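Local structure of putative aliphatic sulfonates-binding protein (Escherichia coli, 2X26) at residues L74-V79 / Q282-P287; G57-I62 / F187-R192; Y163-L168 / A235-S240. The protein probably binds aliphatic sulfonates in the periplasm as the solute-binding component of an ABC transport system for their uptake. One frame throughout, in Å; residues are numbered along the deposited sequence.

Contact 1: residues L74-V79 / Q282-P287; sequences LVYVGV and QRIWQP
A single beta bridge, Tyr76 with Ile284, ties strand 74-79, outermost in its mixed sheet, to segment 282-287, a 3-10 turn running into loop after the last long helix. Two backbone hydrogen bonds make it: Tyr76 N gives to Arg283 O at 2.8 Å, almost in line with the carbonyl (167°), and Trp285 N gives to Tyr76 O at 3.0 Å. The Tyr76 ring turns its CD2 edge to the same carbonyl, 3.4 Å from Arg283 O, while Tyr76 CE2 lies 3.9 Å from Arg283 CB and Tyr76 CD2 4.2 Å from Ile284 CG1. Its hydroxyl reaches beyond the loop to Gln261, and the ring also meets Phe187. An alanine here would probably leave Gln261 without its hydroxyl mate and open a gap beside Arg283 and Ile284. Trp285 points toward the strand, with CG anti to its own backbone N (chi1 179°), and its CE3 lies 3.6 Å from Val77 CG1. Valine, beta-branched and at home in a strand, offers the indole a compact methyl; Pro287 CA lies over one ring face, toward the rim, and the Trp285 side chain also touches helix 192-197. Arg283 bends back past Leu74 O, 3.6 Å from Arg283 CD, and Arg283 NH2 bonds to Ala72 O. Backbone bonds thus set the pairing, apolar side chains pack beside it, and a water spans the Trp285 and Val77 carbonyls, its bond to Val77 O weak.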
loop_
_atom_site.group_PDB
_atom_site.type_symbol
_atom_site.label_atom_id
_atom_site.label_comp_id
_atom_site.label_asym_id
_atom_site.label_seq_id
_atom_site.Cartn_x
_atom_site.Cartn_y
_atom_site.Cartn_z
ATOM N N LEU A 74 5.300 14.037 4.728
ATOM C CA LEU A 74 5.149 13.227 3.502
ATOM C C LEU A 74 3.757 13.345 2.935
ATOM O O LEU A 74 2.788 13.277 3.687
ATOM C CB LEU A 74 5.376 11.790 3.850
ATOM C CG LEU A 74 6.674 11.580 4.584
ATOM C CD1 LEU A 74 6.741 10.081 4.948
ATOM C CD2 LEU A 74 7.873 11.992 3.708
ATOM N N VAL A 75 3.636 13.528 1.628
ATOM C CA VAL A 75 2.338 13.836 1.023
ATOM C C VAL A 75 1.841 12.634 0.256
ATOM O O VAL A 75 2.661 11.877 -0.327
ATOM C CB VAL A 75 2.412 15.051 0.093
ATOM C CG1 VAL A 75 2.705 16.304 0.911
ATOM C CG2 VAL A 75 3.445 14.896 -1.019
ATOM N N TYR A 76 0.508 12.470 0.236
ATOM C CA TYR A 76 -0.124 11.443 -0.583
ATOM C C TYR A 76 -0.212 11.971 -2.012
ATOM O O TYR A 76 -0.916 12.958 -2.276
ATOM C CB TYR A 76 -1.537 11.175 -0.074
ATOM C CG TYR A 76 -1.636 10.704 1.358
ATOM C CD1 TYR A 76 -1.580 9.327 1.678
ATOM C CD2 TYR A 76 -1.842 11.595 2.374
ATOM C CE1 TYR A 76 -1.692 8.878 3.012
ATOM C CE2 TYR A 76 -1.950 11.177 3.720
ATOM C CZ TYR A 76 -1.871 9.812 4.027
ATOM O OH TYR A 76 -1.995 9.378 5.340
ATOM N N VAL A 77 0.511 11.341 -2.917
ATOM C CA VAL A 77 0.503 11.756 -4.306
ATOM C C VAL A 77 -0.501 10.958 -5.164
ATOM O O VAL A 77 -0.897 11.432 -6.231
ATOM C CB VAL A 77 1.913 11.755 -4.994
ATOM C CG1 VAL A 77 2.820 12.937 -4.484
ATOM C CG2 VAL A 77 2.600 10.360 -4.913
ATOM N N GLY A 78 -0.896 9.767 -4.722
ATOM C CA GLY A 78 -1.784 8.915 -5.532
ATOM C C GLY A 78 -2.411 7.859 -4.661
ATOM O O GLY A 78 -1.841 7.455 -3.650
ATOM N N VAL A 79 -3.554 7.344 -5.098
ATOM C CA VAL A 79 -4.238 6.256 -4.343
ATOM C C VAL A 79 -4.751 5.185 -5.325
ATOM O O VAL A 79 -5.129 5.471 -6.482
ATOM C CB VAL A 79 -5.423 6.807 -3.467
ATOM C CG1 VAL A 79 -6.509 7.515 -4.356
ATOM C CG2 VAL A 79 -6.037 5.700 -2.571
ATOM N N GLN A 282 -4.211 18.051 4.931
ATOM C CA GLN A 282 -3.017 18.907 4.775
ATOM C C GLN A 282 -1.884 18.161 4.030
ATOM O O GLN A 282 -1.005 18.794 3.411
ATOM C CB GLN A 282 -2.546 19.394 6.179
ATOM C CG GLN A 282 -1.464 20.522 6.221
ATOM C CD GLN A 282 -0.006 20.074 6.027
ATOM O OE1 GLN A 282 0.414 18.958 6.418
ATOM N NE2 GLN A 282 0.784 20.964 5.425
ATOM N N ARG A 283 -1.931 16.820 4.079
ATOM C CA ARG A 283 -0.918 15.957 3.481
ATOM C C ARG A 283 -1.304 15.455 2.088
ATOM O O ARG A 283 -0.583 14.641 1.532
ATOM C CB ARG A 283 -0.615 14.743 4.382
ATOM C CG ARG A 283 -0.101 15.086 5.782
ATOM C CD ARG A 283 1.246 15.808 5.752
ATOM N NE ARG A 283 2.006 15.552 6.987
ATOM C CZ ARG A 283 1.775 16.136 8.162
ATOM N NH1 ARG A 283 0.774 16.999 8.303
ATOM N NH2 ARG A 283 2.534 15.836 9.220
ATOM N N ILE A 284 -2.437 15.913 1.541
ATOM C CA ILE A 284 -2.857 15.511 0.205
ATOM C C ILE A 284 -2.211 16.432 -0.843
ATOM O O ILE A 284 -2.306 17.656 -0.732
ATOM C CB ILE A 284 -4.404 15.389 0.121
ATOM C CG1 ILE A 284 -4.821 14.128 0.887
ATOM C CG2 ILE A 284 -4.872 15.247 -1.318
ATOM C CD1 ILE A 284 -6.267 13.999 1.123
ATOM N N TRP A 285 -1.476 15.845 -1.793
ATOM C CA TRP A 285 -0.886 16.613 -2.881
ATOM C C TRP A 285 -1.928 16.841 -3.960
ATOM O O TRP A 285 -2.546 15.872 -4.463
ATOM C CB TRP A 285 0.351 15.920 -3.440
ATOM C CG TRP A 285 1.034 16.631 -4.610
ATOM C CD1 TRP A 285 1.637 17.841 -4.584
ATOM C CD2 TRP A 285 1.160 16.139 -5.963
ATOM N NE1 TRP A 285 2.134 18.161 -5.845
ATOM C CE2 TRP A 285 1.867 17.119 -6.700
ATOM C CE3 TRP A 285 0.750 14.956 -6.613
ATOM C CZ2 TRP A 285 2.187 16.960 -8.068
ATOM C CZ3 TRP A 285 1.056 14.777 -7.977
ATOM C CH2 TRP A 285 1.770 15.788 -8.700
ATOM N N GLN A 286 -2.187 18.127 -4.231
ATOM C CA GLN A 286 -2.976 18.525 -5.395
ATOM C C GLN A 286 -2.052 18.494 -6.617
ATOM O O GLN A 286 -1.035 19.212 -6.661
ATOM C CB GLN A 286 -3.567 19.919 -5.177
ATOM C CG GLN A 286 -4.514 19.979 -3.986
ATOM C CD GLN A 286 -5.824 19.251 -4.252
ATOM O OE1 GLN A 286 -6.610 19.688 -5.093
ATOM N NE2 GLN A 286 -6.078 18.150 -3.527
ATOM N N PRO A 287 -2.381 17.648 -7.606
ATOM C CA PRO A 287 -1.456 17.483 -8.706
ATOM C C PRO A 287 -1.237 18.812 -9.450
ATOM O O PRO A 287 -2.192 19.587 -9.650
ATOM C CB PRO A 287 -2.134 16.435 -9.589
ATOM C CG PRO A 287 -2.987 15.669 -8.646
ATOM C CD PRO A 287 -3.454 16.614 -7.613
HETATM O O HOH W 1 -3.188 13.288 -4.794
#

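Contact 2: residues G57-I62 / F187-R192; sequences GSTGDI and FYLAAR
Strands 57-59 and 187-191 pair antiparallel in the middle of a five-stranded mixed sheet, near the centre of the chain. The axes of the two short segments make 140°, 40° from strictly antiparallel, a marked twist. Gly57 and Leu189 form one hydrogen-bonded pair, with Gly57 N to Leu189 O 2.9 Å and Leu189 N to Gly57 O 2.8 Å; Thr59 and Phe187 form the next, with Thr59 N to Phe187 O 3.1 Å and Phe187 N to Thr59 O 2.8 Å. Between them stands the non-hydrogen-bonded pair of Ser58 and Tyr188, whose side chains share one face. There Ser58 CB comes 4.0 Å from Tyr188 CE2, and the small serine leaves its hydroxyl able to bond to Ser13 and to water 2. That water also bonds to Phe187 O at 2.9 Å, so this carbonyl is gripped twice, by Thr59 N and by the water, which sits above the Tyr188 ring toward its rim. The Tyr188 hydroxyl itself bonds to Glu80. On the other face Phe187 has CG anti to its carbonyl carbon (chi1 -68°), and its ring receives the turn after the strand edge-on: Asp61 CB is 3.7 Å from Phe187 CE2, and Asp61 CA lies in the ring plane. A flat aromatic suits packing against the turn by its edge, with Tyr76 and helix 255-270 also against it. The strand order, in which 186-191 runs antiparallel between 56-59 and 74-80, is the one characteristic of type II periplasmic binding proteins, where a late strand crosses back into the first lobe's sheet.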
loop_
_atom_site.group_PDB
_atom_site.type_symbol
_atom_site.label_atom_id
_atom_site.label_comp_id
_atom_site.label_asym_id
_atom_site.label_seq_id
_atom_site.Cartn_x
_atom_site.Cartn_y
_atom_site.Cartn_z
ATOM N N GLY A 57 7.394 6.342 -2.750
ATOM C CA GLY A 57 7.176 5.030 -2.148
ATOM C C GLY A 57 5.730 4.569 -2.186
ATOM O O GLY A 57 4.820 5.386 -2.323
ATOM N N SER A 58 5.553 3.243 -2.147
ATOM C CA SER A 58 4.243 2.617 -2.129
ATOM C C SER A 58 4.011 1.953 -0.751
ATOM O O SER A 58 4.867 1.202 -0.257
ATOM C CB SER A 58 4.290 1.527 -3.200
ATOM O OG SER A 58 3.379 0.501 -2.883
ATOM N N THR A 59 2.874 2.220 -0.125
ATOM C CA THR A 59 2.518 1.578 1.157
ATOM C C THR A 59 0.998 1.519 1.247
ATOM O O THR A 59 0.295 2.127 0.445
ATOM C CB THR A 59 3.036 2.274 2.495
ATOM O OG1 THR A 59 2.144 3.320 2.852
ATOM C CG2 THR A 59 4.473 2.825 2.441
ATOM N N GLY A 60 0.512 0.760 2.215
ATOM C CA GLY A 60 -0.912 0.687 2.509
ATOM C C GLY A 60 -1.388 1.940 3.202
ATOM O O GLY A 60 -0.631 2.899 3.356
ATOM N N ASP A 61 -2.634 1.920 3.663
ATOM C CA ASP A 61 -3.206 3.109 4.295
ATOM C C ASP A 61 -2.699 3.363 5.737
ATOM O O ASP A 61 -2.728 4.519 6.237
ATOM C CB ASP A 61 -4.738 3.079 4.222
ATOM C CG ASP A 61 -5.366 1.814 4.797
ATOM O OD1 ASP A 61 -4.820 0.707 4.585
ATOM O OD2 ASP A 61 -6.462 1.938 5.444
ATOM N N ILE A 62 -2.157 2.334 6.380
ATOM C CA ILE A 62 -1.788 2.487 7.777
ATOM C C ILE A 62 -0.418 3.136 8.045
ATOM O O ILE A 62 -0.363 4.119 8.814
ATOM C CB ILE A 62 -1.902 1.147 8.578
ATOM C CG1 ILE A 62 -3.323 0.557 8.505
ATOM C CG2 ILE A 62 -1.418 1.382 10.030
ATOM C CD1 ILE A 62 -4.445 1.572 8.713
ATOM N N PHE A 187 -1.514 3.614 -1.052
ATOM C CA PHE A 187 -1.039 4.956 -1.439
ATOM C C PHE A 187 0.353 5.022 -2.033
ATOM O O PHE A 187 1.171 4.093 -1.869
ATOM C CB PHE A 187 -1.035 5.876 -0.234
ATOM C CG PHE A 187 -2.408 6.209 0.275
ATOM C CD1 PHE A 187 -3.237 7.115 -0.415
ATOM C CD2 PHE A 187 -2.862 5.605 1.423
ATOM C CE1 PHE A 187 -4.521 7.479 0.100
ATOM C CE2 PHE A 187 -4.168 5.910 1.952
ATOM C CZ PHE A 187 -5.000 6.851 1.279
ATOM N N TYR A 188 0.596 6.106 -2.770
ATOM C CA TYR A 188 1.940 6.473 -3.197
ATOM C C TYR A 188 2.232 7.753 -2.465
ATOM O O TYR A 188 1.359 8.614 -2.397
ATOM C CB TYR A 188 1.982 6.714 -4.696
ATOM C CG TYR A 188 1.788 5.415 -5.407
ATOM C CD1 TYR A 188 0.501 4.928 -5.650
ATOM C CD2 TYR A 188 2.893 4.646 -5.762
ATOM C CE1 TYR A 188 0.341 3.695 -6.286
ATOM C CE2 TYR A 188 2.743 3.414 -6.401
ATOM C CZ TYR A 188 1.451 2.952 -6.646
ATOM O OH TYR A 188 1.292 1.725 -7.262
ATOM N N LEU A 189 3.425 7.816 -1.860
ATOM C CA LEU A 189 3.858 8.999 -1.123
ATOM C C LEU A 189 5.187 9.552 -1.616
ATOM O O LEU A 189 6.048 8.820 -2.132
ATOM C CB LEU A 189 3.948 8.681 0.385
ATOM C CG LEU A 189 2.536 8.394 1.012
ATOM C CD1 LEU A 189 2.395 6.888 1.085
ATOM C CD2 LEU A 189 2.406 9.068 2.340
ATOM N N ALA A 190 5.360 10.860 -1.425
ATOM C CA ALA A 190 6.621 11.529 -1.717
ATOM C C ALA A 190 6.841 12.630 -0.726
ATOM O O ALA A 190 5.924 13.020 -0.062
ATOM C CB ALA A 190 6.588 12.131 -3.118
ATOM N N ALA A 191 8.067 13.156 -0.646
ATOM C CA ALA A 191 8.271 14.414 0.059
ATOM C C ALA A 191 7.644 15.577 -0.713
ATOM O O ALA A 191 7.655 15.606 -1.962
ATOM C CB ALA A 191 9.763 14.651 0.275
ATOM N N ARG A 192 7.048 16.523 0.022
ATOM C CA ARG A 192 6.363 17.604 -0.651
ATOM C C ARG A 192 7.223 18.404 -1.643
ATOM O O ARG A 192 6.771 18.706 -2.750
ATOM C CB ARG A 192 5.613 18.485 0.332
ATOM C CG ARG A 192 4.748 19.563 -0.337
ATOM C CD ARG A 192 4.282 20.577 0.698
ATOM N NE ARG A 192 3.784 19.910 1.902
ATOM C CZ ARG A 192 2.507 19.611 2.100
ATOM N NH1 ARG A 192 1.599 19.912 1.156
ATOM N NH2 ARG A 192 2.137 18.971 3.220
HETATM O O HOH W 2 0.612 1.566 -3.068
#

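Contact 3: residues Y163-L168 / A235-S240; sequences YSAALL and APVIAS
Ser164 and Ser240 face each other across the contact, both pointing their CB toward the opposite helix, and Ser164 OG approaches Ser240 OG to 3.0 Å. Ser164 OG is hydrogen-bonded to Asp160, just ahead of its helix. Ser240 OG stands anti to its backbone N (chi1 -176°), which brings it in front of Ser164: Ser164 CB lies 3.5 Å from Ser240 OG. Serine is small and polar, suited to a place where two helices come close. Helices 162-169 and 235-243 cross at 118° with short-segment axes 8.8 Å apart. Helix 162-169 follows strand 155-159 of the other of the two five-stranded sheets, one in each lobe of a type II periplasmic binding protein, and its Tyr163 lies on strand 87-92; helix 235-243 backs with Ile238 on helix 220-231. Beside the serines, Val237 spreads its two methyls over the first helix: Val237 CG1 faces Ala165 N at 4.0 Å, where an alanine leaves it room, and Val237 CG2 meets Leu168 CD1, also at 4.0 Å. Leu168 is extended, CD1 anti to CA (chi2 -178°), so that this methyl reaches out over the start of the second helix, with Leu168 CD1 3.4 Å from Pro236 O and 4.1 Å from Pro236 CB.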
loop_
_atom_site.group_PDB
_atom_site.type_symbol
_atom_site.label_atom_id
_atom_site.label_comp_id
_atom_site.label_asym_id
_atom_site.label_seq_id
_atom_site.Cartn_x
_atom_site.Cartn_y
_atom_site.Cartn_z
ATOM N N TYR A 163 -2.908 -15.064 3.150
ATOM C CA TYR A 163 -4.282 -15.507 3.069
ATOM C C TYR A 163 -4.359 -16.591 1.985
ATOM O O TYR A 163 -4.804 -17.711 2.283
ATOM C CB TYR A 163 -5.205 -14.316 2.777
ATOM C CG TYR A 163 -6.521 -14.653 2.113
ATOM C CD1 TYR A 163 -7.206 -15.836 2.443
ATOM C CD2 TYR A 163 -7.107 -13.783 1.192
ATOM C CE1 TYR A 163 -8.419 -16.164 1.836
ATOM C CE2 TYR A 163 -8.334 -14.098 0.596
ATOM C CZ TYR A 163 -8.972 -15.284 0.912
ATOM O OH TYR A 163 -10.190 -15.566 0.296
ATOM N N SER A 164 -3.887 -16.285 0.782
ATOM C CA SER A 164 -4.036 -17.224 -0.324
ATOM C C SER A 164 -3.233 -18.474 -0.028
ATOM O O SER A 164 -3.679 -19.584 -0.355
ATOM C CB SER A 164 -3.595 -16.657 -1.660
ATOM O OG SER A 164 -4.483 -15.626 -2.145
ATOM N N ALA A 165 -2.066 -18.312 0.598
ATOM C CA ALA A 165 -1.247 -19.502 0.905
ATOM C C ALA A 165 -1.977 -20.448 1.878
ATOM O O ALA A 165 -1.958 -21.680 1.683
ATOM C CB ALA A 165 0.129 -19.092 1.454
ATOM N N ALA A 166 -2.611 -19.878 2.912
ATOM C CA ALA A 166 -3.353 -20.653 3.914
ATOM C C ALA A 166 -4.571 -21.303 3.265
ATOM O O ALA A 166 -4.899 -22.473 3.536
ATOM C CB ALA A 166 -3.801 -19.743 5.055
ATOM N N LEU A 167 -5.253 -20.541 2.429
ATOM C CA LEU A 167 -6.441 -21.021 1.752
ATOM C C LEU A 167 -6.176 -22.277 0.920
ATOM O O LEU A 167 -6.964 -23.242 0.966
ATOM C CB LEU A 167 -7.029 -19.901 0.864
ATOM C CG LEU A 167 -8.368 -20.167 0.163
ATOM C CD1 LEU A 167 -9.511 -20.389 1.158
ATOM C CD2 LEU A 167 -8.728 -19.076 -0.798
ATOM N N LEU A 168 -5.072 -22.271 0.185
ATOM C CA LEU A 168 -4.786 -23.368 -0.744
ATOM C C LEU A 168 -4.301 -24.619 -0.048
ATOM O O LEU A 168 -4.413 -25.714 -0.622
ATOM C CB LEU A 168 -3.876 -22.945 -1.889
ATOM C CG LEU A 168 -4.485 -21.872 -2.814
ATOM C CD1 LEU A 168 -3.509 -21.564 -3.925
ATOM C CD2 LEU A 168 -5.807 -22.316 -3.413
ATOM N N ALA A 235 3.141 -20.675 -8.098
ATOM C CA ALA A 235 2.210 -20.111 -9.092
ATOM C C ALA A 235 0.724 -20.140 -8.696
ATOM O O ALA A 235 0.050 -19.119 -8.851
ATOM C CB ALA A 235 2.401 -20.769 -10.485
ATOM N N PRO A 236 0.179 -21.305 -8.221
ATOM C CA PRO A 236 -1.248 -21.212 -7.823
ATOM C C PRO A 236 -1.543 -20.223 -6.700
ATOM O O PRO A 236 -2.670 -19.690 -6.625
ATOM C CB PRO A 236 -1.591 -22.646 -7.381
ATOM C CG PRO A 236 -0.589 -23.513 -8.185
ATOM C CD PRO A 236 0.677 -22.690 -8.088
ATOM N N VAL A 237 -0.601 -19.998 -5.792
ATOM C CA VAL A 237 -0.789 -18.972 -4.744
ATOM C C VAL A 237 -0.888 -17.565 -5.354
ATOM O O VAL A 237 -1.769 -16.760 -4.985
ATOM C CB VAL A 237 0.328 -19.071 -3.663
ATOM C CG1 VAL A 237 0.204 -17.934 -2.640
ATOM C CG2 VAL A 237 0.200 -20.429 -2.946
ATOM N N ILE A 238 -0.024 -17.295 -6.343
ATOM C CA ILE A 238 -0.013 -16.005 -7.089
ATOM C C ILE A 238 -1.321 -15.857 -7.875
ATOM O O ILE A 238 -1.865 -14.732 -7.951
ATOM C CB ILE A 238 1.167 -15.915 -8.054
ATOM C CG1 ILE A 238 2.495 -16.022 -7.281
ATOM C CG2 ILE A 238 1.144 -14.611 -8.877
ATOM C CD1 ILE A 238 2.602 -15.029 -6.141
ATOM N N ALA A 239 -1.788 -16.945 -8.484
ATOM C CA ALA A 239 -3.052 -16.896 -9.237
ATOM C C ALA A 239 -4.213 -16.428 -8.329
ATOM O O ALA A 239 -4.986 -15.544 -8.701
ATOM C CB ALA A 239 -3.380 -18.256 -9.841
ATOM N N SER A 240 -4.335 -17.066 -7.154
ATOM C CA SER A 240 -5.329 -16.714 -6.124
ATOM C C SER A 240 -5.129 -15.268 -5.685
ATOM O O SER A 240 -6.095 -14.492 -5.591
ATOM C CB SER A 240 -5.153 -17.647 -4.931
ATOM O OG SER A 240 -6.145 -17.442 -3.926
#

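How the contacts relate
Contacts 1 and 2 are neighbours in one sheet, their centres about 8 Å apart, because strand 186-191 pairs with strand 56-59 on one side and strand 74-80 on the other. Probable hydrogen bonds join them, Val75 N to Ala190 O and Val77 N to Tyr188 O, both 2.9 Å; strand 74-80 carries a classic bulge at Val77 and Gly78, opposite Tyr188. Contact 3 lies apart, its centre about 33 and 26 Å from those of contacts 1 and 2, with nearest atoms about 20 and 15 Å away; contacts 1 and 3 lie on opposite sides of the chain's centre. Beside contact 2 a glycerol, probably from the crystallisation liquor, lies about 4 Å from the Ser58 side chain; it may mark a pocket.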